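Local structure of mitogen-activated protein kinase, putative (Map kinase-like protein) (Leishmania major, 3PG1) at residues 284-289 and 295-300; 220-225 and 232-237. The protein probably acts as a MAP-type serine/threonine protein kinase, transferring phosphate from ATP to protein substrates. One frame throughout, in Å; residues are numbered along the deposited sequence.

Contact 1 of 2, residues 284-289 and 295-300; sequences AVVPTA and DLIAKM
V286, A289 and I297 meet through methyl groups alone, with no ring or other flat group between them. The one flat side-chain group within the two segments, the carboxylate of D295, belongs to another side of the helix, where OD2 receives K299 NZ through its syn lone pair at 2.7 Å. That salt bridge spans one helical turn, and the same oxygen has a second partner in H317.

At the contact itself V286 and I297 reach toward each other tip to tip, with V286 CG1 4.1 Å from I297 CD1. The isoleucine gets there because its outer chain is extended (chi2 165°), which carries CD1 well clear of the helix. CG1 of V286 stands anti to the backbone N (chi1 -163°) and leaves CG2 facing the same methyl at 4.3 Å. A289 adds its CB, also 4.3 Å from I297 CD1. These methyls can converge because V286 to A289 form a type I beta turn, closed by A289 N on V286 O at 3.1 Å, and the turn aims both residues at one point. Only 88 Å² is buried between the segments, yet all three touching residues are buried in the protein.

L294 packs on V286 and A289, while W282 covers I297. N229 and F228, at the end of helix 214-229, bond V285 O and, weakly, T288 OG1. Here a beta turn packs its methyls on the following helix 291-300, in the position of αH in the C-lobe of the protein kinase fold.

Contact 2 of 2, residues 220-225 and 232-237; sequences AGCVMA and ALFRGS
Apolar packing comes first, and A225 and L233 carry its closest approach: A225 CB lies 3.7 Å from L233 CD2. The alanine presents its methyl directly to the loop. L233 answers with one branch of its fork: CG stands anti to the backbone N (chi1 -175°), and CD2 carries the extended chain on toward A225. The same leucine also packs on the residue that follows it, its CG resting 3.7 Å above the plane of the F234 ring and over its centre. One side chain thus touches the helix and covers a ring face at once.

The sulfur-aromatic contact uses another part of that ring. C222 SG approaches the edge, near the ring plane, 3.9 Å from F234 CD1; its direction from the centroid is 77° off the ring normal. The sulfur therefore lies beside the ring hydrogens and not over the pi cloud.

Polar contacts are fewer. A water molecule joins the two backbones, donating to C222 O at 2.9 Å and accepting from L233 N at 3.0 Å, so it supplies a partner to the loop amide where the helix does not bond it directly. Within the loop, R235 folds back and gives NH1 to A232 O at 2.6 Å. The acceptor lies close to the guanidinium plane, and the C=O...N angle of 163° brings the donor in almost head-on, although the N-H...O angle is bent.

Around this joint, helix 239-250 packs on F234 through I246 and V249, and its Q242 bonds F234 O. Helix 214-229 turns its other sides to helices 133-152 and 291-300, with V223 on I143 and M224 on A293.

In the fold
Contacts 1 and 2 follow each other along the chain, with centres about 11 Å apart, and meet directly. V285 CG1 lies 3.5 Å from L233 CD1, and I297 CG1 lies 3.7 Å from M224 SD. M300 CE comes within 3.5 Å of G221 N. Helix 214-229, the αF helix of the kinase fold, is therefore shared ground: the loop of contact 2 covers one side, helix 291-300 of contact 1 another. Neither contact contains a known catalytic residue. Contact 2 is tied to the end of the activation segment, G236 O being bonded by R197 and W198 just before the APE motif, a region that in related kinases contributes to substrate binding.

Contact 1 of 2, residues 284-289 and 295-300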
ATOM      1  N   ALA A 284     -22.727  -6.995 -16.700  1.00 47.02           N
ATOM      2  CA  ALA A 284     -23.591  -7.170 -15.536  1.00 46.43           C
ATOM      3  C   ALA A 284     -22.866  -6.895 -14.206  1.00 47.61           C
ATOM      4  O   ALA A 284     -23.487  -6.452 -13.237  1.00 46.13           O
ATOM      5  CB  ALA A 284     -24.147  -8.588 -15.535  1.00 48.02           C
ATOM      6  N   VAL A 285     -21.558  -7.214 -14.151  1.00 42.71           N
ATOM      7  CA  VAL A 285     -20.723  -7.025 -12.964  1.00 41.57           C
ATOM      8  C   VAL A 285     -20.374  -5.523 -12.776  1.00 40.20           C
ATOM      9  O   VAL A 285     -20.372  -5.015 -11.650  1.00 38.51           O
ATOM     10  CB  VAL A 285     -19.408  -7.870 -13.061  1.00 44.09           C
ATOM     11  CG1 VAL A 285     -18.635  -7.802 -11.753  1.00 42.30           C
ATOM     12  CG2 VAL A 285     -19.683  -9.327 -13.448  1.00 44.10           C
ATOM     13  N   VAL A 286     -19.977  -4.859 -13.869  1.00 36.04           N
ATOM     14  CA  VAL A 286     -19.567  -3.451 -13.841  1.00 35.70           C
ATOM     15  C   VAL A 286     -20.397  -2.713 -14.923  1.00 40.32           C
ATOM     16  O   VAL A 286     -19.875  -2.415 -16.004  1.00 39.26           O
ATOM     17  CB  VAL A 286     -18.007  -3.311 -14.019  1.00 35.57           C
ATOM     18  CG1 VAL A 286     -17.544  -1.931 -13.589  1.00 34.72           C
ATOM     19  CG2 VAL A 286     -17.262  -4.377 -13.210  1.00 33.40           C
ATOM     20  N   PRO A 287     -21.708  -2.440 -14.640  1.00 39.68           N
ATOM     21  CA  PRO A 287     -22.586  -1.878 -15.680  1.00 40.51           C
ATOM     22  C   PRO A 287     -22.218  -0.564 -16.341  1.00 44.62           C
ATOM     23  O   PRO A 287     -22.563  -0.350 -17.515  1.00 46.72           O
ATOM     24  CB  PRO A 287     -23.992  -1.849 -15.020  1.00 45.04           C
ATOM     25  CG  PRO A 287     -23.798  -2.082 -13.579  1.00 48.19           C
ATOM     26  CD  PRO A 287     -22.466  -2.800 -13.420  1.00 42.16           C
ATOM     27  N   THR A 288     -21.557   0.334 -15.604  1.00 38.79           N
ATOM     28  CA  THR A 288     -21.204   1.651 -16.151  1.00 38.94           C
ATOM     29  C   THR A 288     -19.832   1.647 -16.856  1.00 42.58           C
ATOM     30  O   THR A 288     -19.443   2.678 -17.398  1.00 43.81           O
ATOM     31  CB  THR A 288     -21.343   2.737 -15.083  1.00 41.61           C
ATOM     32  OG1 THR A 288     -20.362   2.500 -14.059  1.00 38.57           O
ATOM     33  CG2 THR A 288     -22.776   2.799 -14.478  1.00 39.58           C
ATOM     34  N   ALA A 289     -19.109   0.504 -16.871  1.00 38.19           N
ATOM     35  CA  ALA A 289     -17.821   0.453 -17.586  1.00 36.65           C
ATOM     36  C   ALA A 289     -18.063   0.189 -19.065  1.00 42.94           C
ATOM     37  O   ALA A 289     -18.827  -0.724 -19.397  1.00 44.95           O
ATOM     38  CB  ALA A 289     -16.926  -0.647 -17.003  1.00 34.96           C
ATOM     39  N   ASP A 295     -12.788  -5.035 -20.641  1.00 30.02           N
ATOM     40  CA  ASP A 295     -11.752  -5.898 -21.177  1.00 29.42           C
ATOM     41  C   ASP A 295     -10.525  -5.838 -20.257  1.00 28.39           C
ATOM     42  O   ASP A 295     -10.001  -6.878 -19.878  1.00 25.07           O
ATOM     43  CB  ASP A 295     -11.384  -5.484 -22.606  1.00 31.57           C
ATOM     44  CG  ASP A 295     -10.350  -6.421 -23.195  1.00 38.88           C
ATOM     45  OD1 ASP A 295     -10.716  -7.575 -23.526  1.00 39.72           O
ATOM     46  OD2 ASP A 295      -9.150  -6.061 -23.186  1.00 31.09           O
ATOM     47  N   LEU A 296     -10.107  -4.628 -19.845  1.00 24.29           N
ATOM     48  CA  LEU A 296      -8.972  -4.527 -18.928  1.00 23.51           C
ATOM     49  C   LEU A 296      -9.305  -5.094 -17.531  1.00 27.20           C
ATOM     50  O   LEU A 296      -8.538  -5.893 -16.995  1.00 24.72           O
ATOM     51  CB  LEU A 296      -8.480  -3.068 -18.829  1.00 23.63           C
ATOM     52  CG  LEU A 296      -7.397  -2.815 -17.747  1.00 24.30           C
ATOM     53  CD1 LEU A 296      -6.104  -3.707 -18.014  1.00 23.10           C
ATOM     54  CD2 LEU A 296      -7.037  -1.299 -17.698  1.00 21.01           C
ATOM     55  N   ILE A 297     -10.457  -4.730 -16.960  1.00 26.03           N
ATOM     56  CA  ILE A 297     -10.859  -5.267 -15.641  1.00 24.57           C
ATOM     57  C   ILE A 297     -10.826  -6.787 -15.661  1.00 24.86           C
ATOM     58  O   ILE A 297     -10.306  -7.389 -14.730  1.00 22.96           O
ATOM     59  CB  ILE A 297     -12.286  -4.770 -15.238  1.00 28.82           C
ATOM     60  CG1 ILE A 297     -12.263  -3.283 -14.923  1.00 28.94           C
ATOM     61  CG2 ILE A 297     -12.855  -5.589 -14.034  1.00 27.32           C
ATOM     62  CD1 ILE A 297     -13.702  -2.629 -14.867  1.00 28.46           C
ATOM     63  N   ALA A 298     -11.397  -7.408 -16.701  1.00 25.18           N
ATOM     64  CA  ALA A 298     -11.446  -8.904 -16.789  1.00 26.24           C
ATOM     65  C   ALA A 298     -10.010  -9.487 -16.827  1.00 26.39           C
ATOM     66  O   ALA A 298      -9.748 -10.529 -16.243  1.00 26.00           O
ATOM     67  CB  ALA A 298     -12.203  -9.316 -18.058  1.00 28.07           C
ATOM     68  N   LYS A 299      -9.089  -8.790 -17.480  1.00 23.87           N
ATOM     69  CA  LYS A 299      -7.672  -9.235 -17.523  1.00 21.33           C
ATOM     70  C   LYS A 299      -6.925  -9.073 -16.226  1.00 24.12           C
ATOM     71  O   LYS A 299      -6.045  -9.865 -15.923  1.00 23.57           O
ATOM     72  CB  LYS A 299      -6.956  -8.577 -18.675  1.00 21.69           C
ATOM     73  CG  LYS A 299      -7.484  -9.147 -20.013  1.00 23.35           C
ATOM     74  CD  LYS A 299      -7.105  -8.287 -21.218  1.00 22.69           C
ATOM     75  CE  LYS A 299      -7.698  -8.969 -22.458  1.00 29.93           C
ATOM     76  NZ  LYS A 299      -7.521  -8.130 -23.693  1.00 29.76           N
ATOM     77  N   MET A 300      -7.264  -8.037 -15.443  1.00 20.62           N
ATOM     78  CA  MET A 300      -6.655  -7.837 -14.118  1.00 21.05           C
ATOM     79  C   MET A 300      -7.226  -8.861 -13.148  1.00 24.68           C
ATOM     80  O   MET A 300      -6.583  -9.168 -12.155  1.00 23.52           O
ATOM     81  CB  MET A 300      -6.979  -6.435 -13.571  1.00 21.99           C
ATOM     82  CG  MET A 300      -6.407  -5.331 -14.492  1.00 24.58           C
ATOM     83  SD  MET A 300      -7.035  -3.664 -14.088  1.00 29.01           S
ATOM     84  CE  MET A 300      -5.955  -3.235 -12.881  1.00 24.39           C
TER

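Contact 2 of 2, residues 220-225 and 232-237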
ATOM      1  N   ALA A 220      -5.713  -3.978  -7.709  1.00 24.71           N
ATOM      2  CA  ALA A 220      -5.957  -2.843  -8.593  1.00 23.02           C
ATOM      3  C   ALA A 220      -7.262  -3.041  -9.429  1.00 24.03           C
ATOM      4  O   ALA A 220      -7.992  -2.088  -9.615  1.00 23.99           O
ATOM      5  CB  ALA A 220      -4.735  -2.629  -9.495  1.00 22.51           C
ATOM      6  N   GLY A 221      -7.507  -4.251  -9.923  1.00 22.19           N
ATOM      7  CA  GLY A 221      -8.720  -4.588 -10.671  1.00 22.49           C
ATOM      8  C   GLY A 221      -9.953  -4.435  -9.784  1.00 26.12           C
ATOM      9  O   GLY A 221     -10.979  -3.938 -10.239  1.00 23.69           O
ATOM     10  N   CYS A 222      -9.844  -4.841  -8.502  1.00 23.29           N
ATOM     11  CA  CYS A 222     -10.932  -4.682  -7.521  1.00 25.12           C
ATOM     12  C   CYS A 222     -11.201  -3.194  -7.325  1.00 29.20           C
ATOM     13  O   CYS A 222     -12.345  -2.790  -7.307  1.00 27.32           O
ATOM     14  CB  CYS A 222     -10.567  -5.348  -6.196  1.00 24.91           C
ATOM     15  SG  CYS A 222     -10.594  -7.158  -6.266  1.00 26.82           S
ATOM     16  N   VAL A 223     -10.137  -2.387  -7.190  1.00 28.68           N
ATOM     17  CA  VAL A 223     -10.267  -0.930  -7.009  1.00 28.79           C
ATOM     18  C   VAL A 223     -10.930  -0.294  -8.233  1.00 31.55           C
ATOM     19  O   VAL A 223     -11.866   0.489  -8.078  1.00 30.38           O
ATOM     20  CB  VAL A 223      -8.910  -0.268  -6.648  1.00 31.52           C
ATOM     21  CG1 VAL A 223      -8.988   1.278  -6.737  1.00 30.68           C
ATOM     22  CG2 VAL A 223      -8.463  -0.704  -5.248  1.00 31.24           C
ATOM     23  N   MET A 224     -10.506  -0.708  -9.440  1.00 28.32           N
ATOM     24  CA  MET A 224     -11.062  -0.187 -10.702  1.00 25.97           C
ATOM     25  C   MET A 224     -12.591  -0.436 -10.759  1.00 30.31           C
ATOM     26  O   MET A 224     -13.343   0.509 -10.953  1.00 28.36           O
ATOM     27  CB  MET A 224     -10.367  -0.837 -11.899  1.00 26.05           C
ATOM     28  CG  MET A 224     -10.794  -0.215 -13.208  1.00 26.97           C
ATOM     29  SD  MET A 224      -9.691  -0.595 -14.562  1.00 27.97           S
ATOM     30  CE  MET A 224     -10.720   0.009 -15.954  1.00 25.30           C
ATOM     31  N   ALA A 225     -13.035  -1.692 -10.581  1.00 28.85           N
ATOM     32  CA  ALA A 225     -14.485  -2.046 -10.577  1.00 31.05           C
ATOM     33  C   ALA A 225     -15.254  -1.261  -9.505  1.00 32.51           C
ATOM     34  O   ALA A 225     -16.382  -0.789  -9.731  1.00 32.97           O
ATOM     35  CB  ALA A 225     -14.653  -3.553 -10.348  1.00 30.99           C
ATOM     36  N   ALA A 232     -17.644  -2.082  -3.173  1.00 34.89           N
ATOM     37  CA  ALA A 232     -16.608  -3.106  -3.389  1.00 33.68           C
ATOM     38  C   ALA A 232     -17.194  -4.287  -4.142  1.00 36.33           C
ATOM     39  O   ALA A 232     -18.385  -4.600  -4.016  1.00 36.33           O
ATOM     40  CB  ALA A 232     -15.945  -3.532  -2.081  1.00 33.67           C
ATOM     41  N   LEU A 233     -16.381  -4.856  -4.992  1.00 31.84           N
ATOM     42  CA  LEU A 233     -16.747  -5.929  -5.895  1.00 31.77           C
ATOM     43  C   LEU A 233     -17.007  -7.279  -5.214  1.00 32.62           C
ATOM     44  O   LEU A 233     -17.974  -7.936  -5.555  1.00 32.70           O
ATOM     45  CB  LEU A 233     -15.623  -6.072  -6.954  1.00 31.04           C
ATOM     46  CG  LEU A 233     -15.863  -7.059  -8.065  1.00 35.99           C
ATOM     47  CD1 LEU A 233     -17.174  -6.764  -8.757  1.00 37.92           C
ATOM     48  CD2 LEU A 233     -14.710  -7.024  -9.065  1.00 34.60           C
ATOM     49  N   PHE A 234     -16.113  -7.716  -4.320  1.00 30.32           N
ATOM     50  CA  PHE A 234     -16.165  -9.033  -3.674  1.00 28.61           C
ATOM     51  C   PHE A 234     -16.189  -8.879  -2.172  1.00 31.50           C
ATOM     52  O   PHE A 234     -15.132  -8.902  -1.499  1.00 28.95           O
ATOM     53  CB  PHE A 234     -14.961  -9.868  -4.115  1.00 27.51           C
ATOM     54  CG  PHE A 234     -14.761 -10.087  -5.609  1.00 27.39           C
ATOM     55  CD1 PHE A 234     -13.581  -9.686  -6.238  1.00 28.66           C
ATOM     56  CD2 PHE A 234     -15.756 -10.683  -6.383  1.00 28.98           C
ATOM     57  CE1 PHE A 234     -13.367  -9.946  -7.609  1.00 29.26           C
ATOM     58  CE2 PHE A 234     -15.555 -10.907  -7.756  1.00 30.80           C
ATOM     59  CZ  PHE A 234     -14.339 -10.575  -8.349  1.00 28.73           C
ATOM     60  N   ARG A 235     -17.402  -8.740  -1.641  1.00 27.57           N
ATOM     61  CA  ARG A 235     -17.636  -8.421  -0.217  1.00 29.80           C
ATOM     62  C   ARG A 235     -17.930  -9.636   0.620  1.00 35.20           C
ATOM     63  O   ARG A 235     -18.979  -9.710   1.232  1.00 37.48           O
ATOM     64  CB  ARG A 235     -18.738  -7.341  -0.070  1.00 32.50           C
ATOM     65  CG  ARG A 235     -18.361  -6.059  -0.818  1.00 37.93           C
ATOM     66  CD  ARG A 235     -19.357  -4.910  -0.620  1.00 39.36           C
ATOM     67  NE  ARG A 235     -20.760  -5.278  -0.831  1.00 51.53           N
ATOM     68  CZ  ARG A 235     -21.331  -5.529  -2.009  1.00 67.20           C
ATOM     69  NH1 ARG A 235     -20.604  -5.539  -3.121  1.00 45.42           N
ATOM     70  NH2 ARG A 235     -22.628  -5.801  -2.079  1.00 55.36           N
ATOM     71  N   GLY A 236     -16.989 -10.580   0.652  1.00 33.79           N
ATOM     72  CA  GLY A 236     -17.170 -11.813   1.395  1.00 34.29           C
ATOM     73  C   GLY A 236     -16.854 -11.651   2.869  1.00 37.03           C
ATOM     74  O   GLY A 236     -16.271 -10.649   3.280  1.00 38.57           O
ATOM     75  N   SER A 237     -17.172 -12.656   3.652  1.00 30.32           N
ATOM     76  CA  SER A 237     -16.913 -12.628   5.099  1.00 29.89           C
ATOM     77  C   SER A 237     -16.167 -13.861   5.578  1.00 33.66           C
ATOM     78  O   SER A 237     -15.887 -13.977   6.778  1.00 31.72           O
ATOM     79  CB  SER A 237     -18.225 -12.498   5.858  1.00 34.06           C
ATOM     80  OG  SER A 237     -19.029 -13.653   5.662  1.00 38.03           O
TER
HETATM   81  O   HOH W   1     -13.585  -3.677  -4.844  1.00 30.72           O